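Local coordinates for acyl-coenzyme A oxidase acox-1.2 (Caenorhabditis elegans, PDB 5K3J), which catalyses the FAD-dependent, oxygen-consuming desaturation of ascaroside-CoA thioesters that opens peroxisomal beta-oxidation of pheromone side chains, acting on the 5-carbon omega form, at residues 75-80 with 102-107; 239-244 with 420-425. All blocks are in the same frame, centred on the assembly; numbering follows the deposited sequence.

Contact 1: 75-80 with 102-107; sequences RKISIL and EVIGYE
K76, on helix 66-82, can be followed outward atom by atom. Its CB points at segment 102-107 and lies 3.6 Å from I104 CD1. CG, anti to the backbone N, rests against the V103 side chain, with K76 CG to V103 CG1 at 3.7 Å. The chain then bends at chi2, chi3 and chi4, so the ammonium curls round to the backbone of V103, to whose O K76 NZ donates over 3.1 Å. NZ sits above that carbonyl plane, 38° out of it. NZ also bonds L55 O and forms a salt bridge with D57, so several oxygens hold this buried charge. V103 O takes a second donor, R616.

Apart from this polar tip, the contact is apolar. I104 slides past K76 in the reverse direction, and its tip also meets I77, CD1 to CD1 at 3.7 Å. L80 splits its two methyls: the L80 and I104 side chains cross obliquely, CD2 of L80 lying 3.7 Å from CG1 of I104, while L80 CD1 meets V103 CG2 tip to tip at 4.0 Å. G105 then leaves helical geometry with positive phi (116°).

All five touching residues are buried. The geometry is that of apolar packing of helix 66-82 against segment 102-107, in the helical N-terminal domain of acyl-CoA oxidases, with the I104 side chain about 9 Å from the bound ascaroside-CoA.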
ATOM      1  N   ARG A  75      26.818  10.238   3.147  1.00 29.84           N
ATOM      2  CA  ARG A  75      27.523  10.652   4.355  1.00 29.49           C
ATOM      3  C   ARG A  75      27.721   9.448   5.273  1.00 29.80           C
ATOM      4  O   ARG A  75      28.844   9.148   5.681  1.00 28.41           O
ATOM      5  CB  ARG A  75      26.761  11.754   5.101  1.00 29.04           C
ATOM      6  CG  ARG A  75      27.458  12.219   6.384  1.00 29.97           C
ATOM      7  CD  ARG A  75      26.585  13.147   7.211  1.00 28.78           C
ATOM      8  NE  ARG A  75      25.606  12.418   8.009  1.00 28.34           N
ATOM      9  CZ  ARG A  75      25.870  11.879   9.194  1.00 31.58           C
ATOM     10  NH1 ARG A  75      27.084  11.977   9.716  1.00 32.53           N
ATOM     11  NH2 ARG A  75      24.919  11.241   9.858  1.00 30.61           N
ATOM     12  N   LYS A  76      26.629   8.744   5.562  1.00 31.14           N
ATOM     13  CA  LYS A  76      26.639   7.682   6.557  1.00 32.43           C
ATOM     14  C   LYS A  76      27.402   6.447   6.080  1.00 33.31           C
ATOM     15  O   LYS A  76      28.004   5.745   6.889  1.00 35.63           O
ATOM     16  CB  LYS A  76      25.206   7.310   6.933  1.00 32.10           C
ATOM     17  CG  LYS A  76      25.068   6.781   8.353  1.00 34.85           C
ATOM     18  CD  LYS A  76      25.018   7.914   9.371  1.00 36.86           C
ATOM     19  CE  LYS A  76      23.600   8.396   9.628  1.00 35.85           C
ATOM     20  NZ  LYS A  76      22.804   7.319  10.263  1.00 37.05           N
ATOM     21  N   ILE A  77      27.396   6.185   4.773  1.00 21.72           N
ATOM     22  CA  ILE A  77      28.059   4.992   4.233  1.00 20.19           C
ATOM     23  C   ILE A  77      29.579   5.166   4.178  1.00 20.15           C
ATOM     24  O   ILE A  77      30.329   4.190   4.272  1.00 20.60           O
ATOM     25  CB  ILE A  77      27.532   4.630   2.817  1.00 19.00           C
ATOM     26  CG1 ILE A  77      27.788   3.155   2.497  1.00 20.54           C
ATOM     27  CG2 ILE A  77      28.145   5.525   1.756  1.00 18.37           C
ATOM     28  CD1 ILE A  77      27.187   2.204   3.513  1.00 23.43           C
ATOM     29  N   SER A  78      30.033   6.410   4.043  1.00 30.20           N
ATOM     30  CA  SER A  78      31.461   6.686   3.994  1.00 31.72           C
ATOM     31  C   SER A  78      32.046   6.660   5.395  1.00 36.99           C
ATOM     32  O   SER A  78      33.182   6.238   5.595  1.00 43.68           O
ATOM     33  CB  SER A  78      31.736   8.036   3.327  1.00 30.64           C
ATOM     34  OG  SER A  78      31.346   9.112   4.164  1.00 29.76           O
ATOM     35  N   ILE A  79      31.264   7.120   6.365  1.00 44.38           N
ATOM     36  CA  ILE A  79      31.675   7.063   7.763  1.00 44.47           C
ATOM     37  C   ILE A  79      31.660   5.616   8.249  1.00 47.06           C
ATOM     38  O   ILE A  79      32.618   5.146   8.866  1.00 52.92           O
ATOM     39  CB  ILE A  79      30.761   7.910   8.668  1.00 45.52           C
ATOM     40  CG1 ILE A  79      30.743   9.364   8.202  1.00 46.11           C
ATOM     41  CG2 ILE A  79      31.225   7.825  10.111  1.00 43.92           C
ATOM     42  CD1 ILE A  79      29.757  10.222   8.950  1.00 49.26           C
ATOM     43  N   LEU A  80      30.564   4.920   7.956  1.00 38.08           N
ATOM     44  CA  LEU A  80      30.389   3.529   8.358  1.00 35.11           C
ATOM     45  C   LEU A  80      31.491   2.634   7.804  1.00 37.92           C
ATOM     46  O   LEU A  80      31.938   1.702   8.471  1.00 39.33           O
ATOM     47  CB  LEU A  80      29.023   3.022   7.897  1.00 33.33           C
ATOM     48  CG  LEU A  80      28.604   1.623   8.333  1.00 33.87           C
ATOM     49  CD1 LEU A  80      28.497   1.569   9.850  1.00 35.18           C
ATOM     50  CD2 LEU A  80      27.290   1.223   7.675  1.00 32.24           C
ATOM     51  N   GLU A 102      20.678  -1.099  10.483  1.00 28.37           N
ATOM     52  CA  GLU A 102      20.541  -0.238  11.647  1.00 28.10           C
ATOM     53  C   GLU A 102      21.106   1.151  11.408  1.00 27.03           C
ATOM     54  O   GLU A 102      20.387   2.139  11.521  1.00 29.95           O
ATOM     55  CB  GLU A 102      21.218  -0.856  12.871  1.00 28.58           C
ATOM     56  CG  GLU A 102      21.245   0.092  14.064  1.00 29.54           C
ATOM     57  CD  GLU A 102      21.661  -0.595  15.351  1.00 30.93           C
ATOM     58  OE1 GLU A 102      22.724  -0.240  15.905  1.00 31.12           O
ATOM     59  OE2 GLU A 102      20.920  -1.487  15.817  1.00 29.10           O
ATOM     60  N   VAL A 103      22.393   1.227  11.087  1.00 23.32           N
ATOM     61  CA  VAL A 103      23.052   2.518  10.902  1.00 23.68           C
ATOM     62  C   VAL A 103      22.508   3.258   9.681  1.00 26.01           C
ATOM     63  O   VAL A 103      21.995   4.372   9.799  1.00 22.62           O
ATOM     64  CB  VAL A 103      24.574   2.367  10.749  1.00 22.96           C
ATOM     65  CG1 VAL A 103      25.217   3.720  10.500  1.00 23.86           C
ATOM     66  CG2 VAL A 103      25.159   1.721  11.985  1.00 23.87           C
ATOM     67  N   ILE A 104      22.609   2.641   8.507  1.00 28.15           N
ATOM     68  CA  ILE A 104      22.135   3.288   7.285  1.00 28.35           C
ATOM     69  C   ILE A 104      20.610   3.320   7.193  1.00 27.82           C
ATOM     70  O   ILE A 104      20.001   4.390   7.148  1.00 28.48           O
ATOM     71  CB  ILE A 104      22.695   2.599   6.022  1.00 27.42           C
ATOM     72  CG1 ILE A 104      24.223   2.520   6.078  1.00 26.50           C
ATOM     73  CG2 ILE A 104      22.274   3.355   4.772  1.00 29.43           C
ATOM     74  CD1 ILE A 104      24.929   3.866   5.971  1.00 27.65           C
ATOM     75  N   GLY A 105      19.995   2.144   7.154  1.00 26.55           N
ATOM     76  CA  GLY A 105      18.557   2.058   7.012  1.00 27.24           C
ATOM     77  C   GLY A 105      18.158   1.391   5.711  1.00 27.90           C
ATOM     78  O   GLY A 105      18.982   0.764   5.037  1.00 28.65           O
ATOM     79  N   TYR A 106      16.892   1.544   5.348  1.00 24.33           N
ATOM     80  CA  TYR A 106      16.352   0.844   4.197  1.00 23.52           C
ATOM     81  C   TYR A 106      16.237   1.726   2.956  1.00 22.86           C
ATOM     82  O   TYR A 106      16.064   1.216   1.851  1.00 21.45           O
ATOM     83  CB  TYR A 106      14.978   0.275   4.531  1.00 25.82           C
ATOM     84  CG  TYR A 106      14.898  -0.502   5.824  1.00 27.61           C
ATOM     85  CD1 TYR A 106      15.949  -1.306   6.257  1.00 29.11           C
ATOM     86  CD2 TYR A 106      13.759  -0.433   6.612  1.00 29.14           C
ATOM     87  CE1 TYR A 106      15.858  -2.016   7.444  1.00 32.24           C
ATOM     88  CE2 TYR A 106      13.663  -1.135   7.791  1.00 33.17           C
ATOM     89  CZ  TYR A 106      14.715  -1.926   8.202  1.00 33.54           C
ATOM     90  OH  TYR A 106      14.634  -2.635   9.379  1.00 33.31           O
ATOM     91  N   GLU A 107      16.350   3.039   3.133  1.00 28.42           N
ATOM     92  CA  GLU A 107      16.004   3.974   2.065  1.00 27.41           C
ATOM     93  C   GLU A 107      17.067   4.109   0.974  1.00 27.49           C
ATOM     94  O   GLU A 107      16.843   4.789  -0.029  1.00 27.54           O
ATOM     95  CB  GLU A 107      15.695   5.344   2.663  1.00 26.58           C
ATOM     96  CG  GLU A 107      14.732   5.270   3.829  1.00 27.60           C
ATOM     97  CD  GLU A 107      14.026   6.582   4.085  1.00 29.14           C
ATOM     98  OE1 GLU A 107      13.969   7.417   3.157  1.00 27.62           O
ATOM     99  OE2 GLU A 107      13.526   6.775   5.214  1.00 30.41           O
TER

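Contact 2: 239-244 with 420-425; sequences PKMNFN and VVYGIA
First torsions set up the contact. N242 has chi1 at -146°, away from the staggered positions; M241 and F243 both place CG anti to the backbone N, and I424 keeps CG1 anti to its carbonyl carbon. With I424 chi2 at -60°, CD1 swings over to the 239-244 loop and meets the F243 ring at its edge, near the ring plane, 3.7 Å from F243 CD1.

The CB of N242 is directed toward the helix and packs 3.6 Å from G423 C. A bond within the loop helps to orient the amide: F243 N donates to N242 OD1 at 2.7 Å with an N-H...O angle of 161°, in the carbonyl plane but almost square to the C=O. The same OD1 abuts I424 CD1, the two side chains crossing at about a right angle. G423 has no side chain, and N242 ND2 occupies the space where a CB would lie, with the CA atoms of N242 and G423 5.2 Å apart. At the flank the extended M241 chain carries CE to 3.9 Å from Y422 CE2, while the Y422 hydroxyl bonds E401 of the second subunit.

The loop is braced internally by N244, whose OD1 accepts from K240 N at 2.6 Å and whose ND2 returns a bond to K240 O. F243 belongs to the ascaroside-CoA pocket and touches that ligand. The loop, between strands 232-236 and 248-253, thus lies against helix 418-426, which also packs on F303 of helix 287-315 and I400 of helix 379-405; Y412 of the second subunit packs on N242.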
ATOM      1  N   PRO A 239      12.415  10.720  -8.950  1.00 15.11           N
ATOM      2  CA  PRO A 239      11.834  10.286  -7.675  1.00 14.53           C
ATOM      3  C   PRO A 239      11.077   8.969  -7.821  1.00 15.86           C
ATOM      4  O   PRO A 239      10.693   8.592  -8.930  1.00 17.66           O
ATOM      5  CB  PRO A 239      10.881  11.431  -7.315  1.00 13.97           C
ATOM      6  CG  PRO A 239      11.433  12.622  -8.049  1.00 13.63           C
ATOM      7  CD  PRO A 239      11.931  12.055  -9.341  1.00 13.73           C
ATOM      8  N   LYS A 240      10.869   8.275  -6.708  1.00 17.78           N
ATOM      9  CA  LYS A 240      10.207   6.978  -6.726  1.00 17.73           C
ATOM     10  C   LYS A 240       9.187   6.869  -5.598  1.00 18.29           C
ATOM     11  O   LYS A 240       9.134   7.735  -4.721  1.00 17.71           O
ATOM     12  CB  LYS A 240      11.243   5.857  -6.615  1.00 17.86           C
ATOM     13  CG  LYS A 240      12.206   5.785  -7.799  1.00 18.30           C
ATOM     14  CD  LYS A 240      13.565   5.216  -7.408  1.00 19.61           C
ATOM     15  CE  LYS A 240      14.233   6.079  -6.351  1.00 20.44           C
ATOM     16  NZ  LYS A 240      15.704   5.876  -6.295  1.00 20.48           N
ATOM     17  N   MET A 241       8.378   5.812  -5.628  1.00 18.89           N
ATOM     18  CA  MET A 241       7.421   5.533  -4.559  1.00 20.08           C
ATOM     19  C   MET A 241       8.136   5.529  -3.213  1.00 20.13           C
ATOM     20  O   MET A 241       7.636   6.058  -2.221  1.00 20.18           O
ATOM     21  CB  MET A 241       6.713   4.195  -4.792  1.00 21.61           C
ATOM     22  CG  MET A 241       5.811   3.783  -3.639  1.00 21.26           C
ATOM     23  SD  MET A 241       4.876   2.271  -3.944  1.00 20.22           S
ATOM     24  CE  MET A 241       3.647   2.367  -2.644  1.00 20.88           C
ATOM     25  N   ASN A 242       9.323   4.935  -3.204  1.00 26.84           N
ATOM     26  CA  ASN A 242      10.222   5.017  -2.066  1.00 28.28           C
ATOM     27  C   ASN A 242      11.640   4.695  -2.506  1.00 30.20           C
ATOM     28  O   ASN A 242      11.938   4.725  -3.700  1.00 30.43           O
ATOM     29  CB  ASN A 242       9.781   4.075  -0.949  1.00 27.29           C
ATOM     30  CG  ASN A 242      10.070   4.640   0.423  1.00 27.79           C
ATOM     31  OD1 ASN A 242      11.225   4.731   0.843  1.00 28.38           O
ATOM     32  ND2 ASN A 242       9.020   5.032   1.130  1.00 28.91           N
ATOM     33  N   PHE A 243      12.501   4.379  -1.540  1.00 21.00           N
ATOM     34  CA  PHE A 243      13.891   4.031  -1.812  1.00 19.57           C
ATOM     35  C   PHE A 243      14.617   5.221  -2.438  1.00 20.16           C
ATOM     36  O   PHE A 243      15.498   5.047  -3.279  1.00 24.01           O
ATOM     37  CB  PHE A 243      13.966   2.800  -2.726  1.00 19.35           C
ATOM     38  CG  PHE A 243      15.251   2.028  -2.614  1.00 19.98           C
ATOM     39  CD1 PHE A 243      15.685   1.561  -1.387  1.00 19.60           C
ATOM     40  CD2 PHE A 243      16.005   1.736  -3.740  1.00 20.54           C
ATOM     41  CE1 PHE A 243      16.859   0.846  -1.274  1.00 18.12           C
ATOM     42  CE2 PHE A 243      17.180   1.014  -3.636  1.00 21.99           C
ATOM     43  CZ  PHE A 243      17.607   0.567  -2.401  1.00 19.95           C
ATOM     44  N   ASN A 244      14.256   6.429  -2.009  1.00 18.41           N
ATOM     45  CA  ASN A 244      14.725   7.652  -2.662  1.00 18.11           C
ATOM     46  C   ASN A 244      16.049   8.221  -2.141  1.00 19.65           C
ATOM     47  O   ASN A 244      16.496   9.272  -2.600  1.00 20.61           O
ATOM     48  CB  ASN A 244      13.645   8.735  -2.565  1.00 15.46           C
ATOM     49  CG  ASN A 244      12.430   8.422  -3.414  1.00 15.23           C
ATOM     50  OD1 ASN A 244      12.494   8.454  -4.643  1.00 15.51           O
ATOM     51  ND2 ASN A 244      11.310   8.128  -2.762  1.00 14.62           N
ATOM     52  N   VAL A 420       6.985   4.324   5.288  1.00 22.18           N
ATOM     53  CA  VAL A 420       8.309   4.130   4.699  1.00 22.96           C
ATOM     54  C   VAL A 420       8.593   2.649   4.489  1.00 24.55           C
ATOM     55  O   VAL A 420       8.898   2.216   3.372  1.00 30.90           O
ATOM     56  CB  VAL A 420       9.426   4.715   5.577  1.00 22.12           C
ATOM     57  CG1 VAL A 420      10.800   4.246   5.080  1.00 24.21           C
ATOM     58  CG2 VAL A 420       9.337   6.232   5.625  1.00 20.85           C
ATOM     59  N   VAL A 421       8.501   1.894   5.579  1.00 24.93           N
ATOM     60  CA  VAL A 421       8.678   0.451   5.572  1.00 23.10           C
ATOM     61  C   VAL A 421       7.775  -0.213   4.552  1.00 21.79           C
ATOM     62  O   VAL A 421       8.168  -1.182   3.896  1.00 23.31           O
ATOM     63  CB  VAL A 421       8.403  -0.143   6.970  1.00 22.16           C
ATOM     64  CG1 VAL A 421       8.540  -1.661   6.947  1.00 21.51           C
ATOM     65  CG2 VAL A 421       9.344   0.466   7.990  1.00 21.45           C
ATOM     66  N   TYR A 422       6.565   0.311   4.405  1.00 19.96           N
ATOM     67  CA  TYR A 422       5.671  -0.235   3.404  1.00 20.99           C
ATOM     68  C   TYR A 422       6.220   0.062   2.017  1.00 19.35           C
ATOM     69  O   TYR A 422       6.385  -0.847   1.203  1.00 18.80           O
ATOM     70  CB  TYR A 422       4.263   0.331   3.515  1.00 22.39           C
ATOM     71  CG  TYR A 422       3.379  -0.180   2.411  1.00 22.88           C
ATOM     72  CD1 TYR A 422       2.915  -1.487   2.429  1.00 23.57           C
ATOM     73  CD2 TYR A 422       3.058   0.619   1.324  1.00 22.24           C
ATOM     74  CE1 TYR A 422       2.134  -1.980   1.408  1.00 23.89           C
ATOM     75  CE2 TYR A 422       2.274   0.136   0.295  1.00 23.58           C
ATOM     76  CZ  TYR A 422       1.815  -1.169   0.344  1.00 23.96           C
ATOM     77  OH  TYR A 422       1.033  -1.679  -0.665  1.00 26.94           O
ATOM     78  N   GLY A 423       6.516   1.335   1.754  1.00 26.75           N
ATOM     79  CA  GLY A 423       7.031   1.756   0.458  1.00 27.22           C
ATOM     80  C   GLY A 423       8.271   0.994   0.027  1.00 28.61           C
ATOM     81  O   GLY A 423       8.407   0.615  -1.133  1.00 28.71           O
ATOM     82  N   ILE A 424       9.174   0.765   0.973  1.00 27.62           N
ATOM     83  CA  ILE A 424      10.415   0.046   0.705  1.00 29.65           C
ATOM     84  C   ILE A 424      10.171  -1.420   0.328  1.00 31.22           C
ATOM     85  O   ILE A 424      10.552  -1.864  -0.759  1.00 32.41           O
ATOM     86  CB  ILE A 424      11.365   0.105   1.924  1.00 30.68           C
ATOM     87  CG1 ILE A 424      11.985   1.497   2.055  1.00 33.41           C
ATOM     88  CG2 ILE A 424      12.459  -0.936   1.806  1.00 30.78           C
ATOM     89  CD1 ILE A 424      12.801   1.914   0.849  1.00 35.15           C
ATOM     90  N   ALA A 425       9.521  -2.159   1.219  1.00 36.22           N
ATOM     91  CA  ALA A 425       9.362  -3.600   1.057  1.00 34.95           C
ATOM     92  C   ALA A 425       8.443  -3.980  -0.101  1.00 33.21           C
ATOM     93  O   ALA A 425       8.694  -4.966  -0.794  1.00 32.32           O
ATOM     94  CB  ALA A 425       8.845  -4.207   2.346  1.00 36.59           C
TER

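In the fold
From the N terminus, contact 1 comes first: it closes a short, mostly helical loop of 21 intervening residues, bringing segment 102-107 back against helix 66-82. Only after this does contact 2 open, spanning 175 residues to join the loop 239-244 of the beta region to helix 418-426 of the C-alpha1 domain. The two are in series, neither enclosing nor crossing the other, with centres about 16 Å apart. They nevertheless meet in space: Y106 O packs 3.2 Å from F243 CE1, and E107 OE2 lies 3.7 Å from V420 CG1. N-terminal helices, beta region and later helices are thereby joined, and both contacts also touch the second subunit.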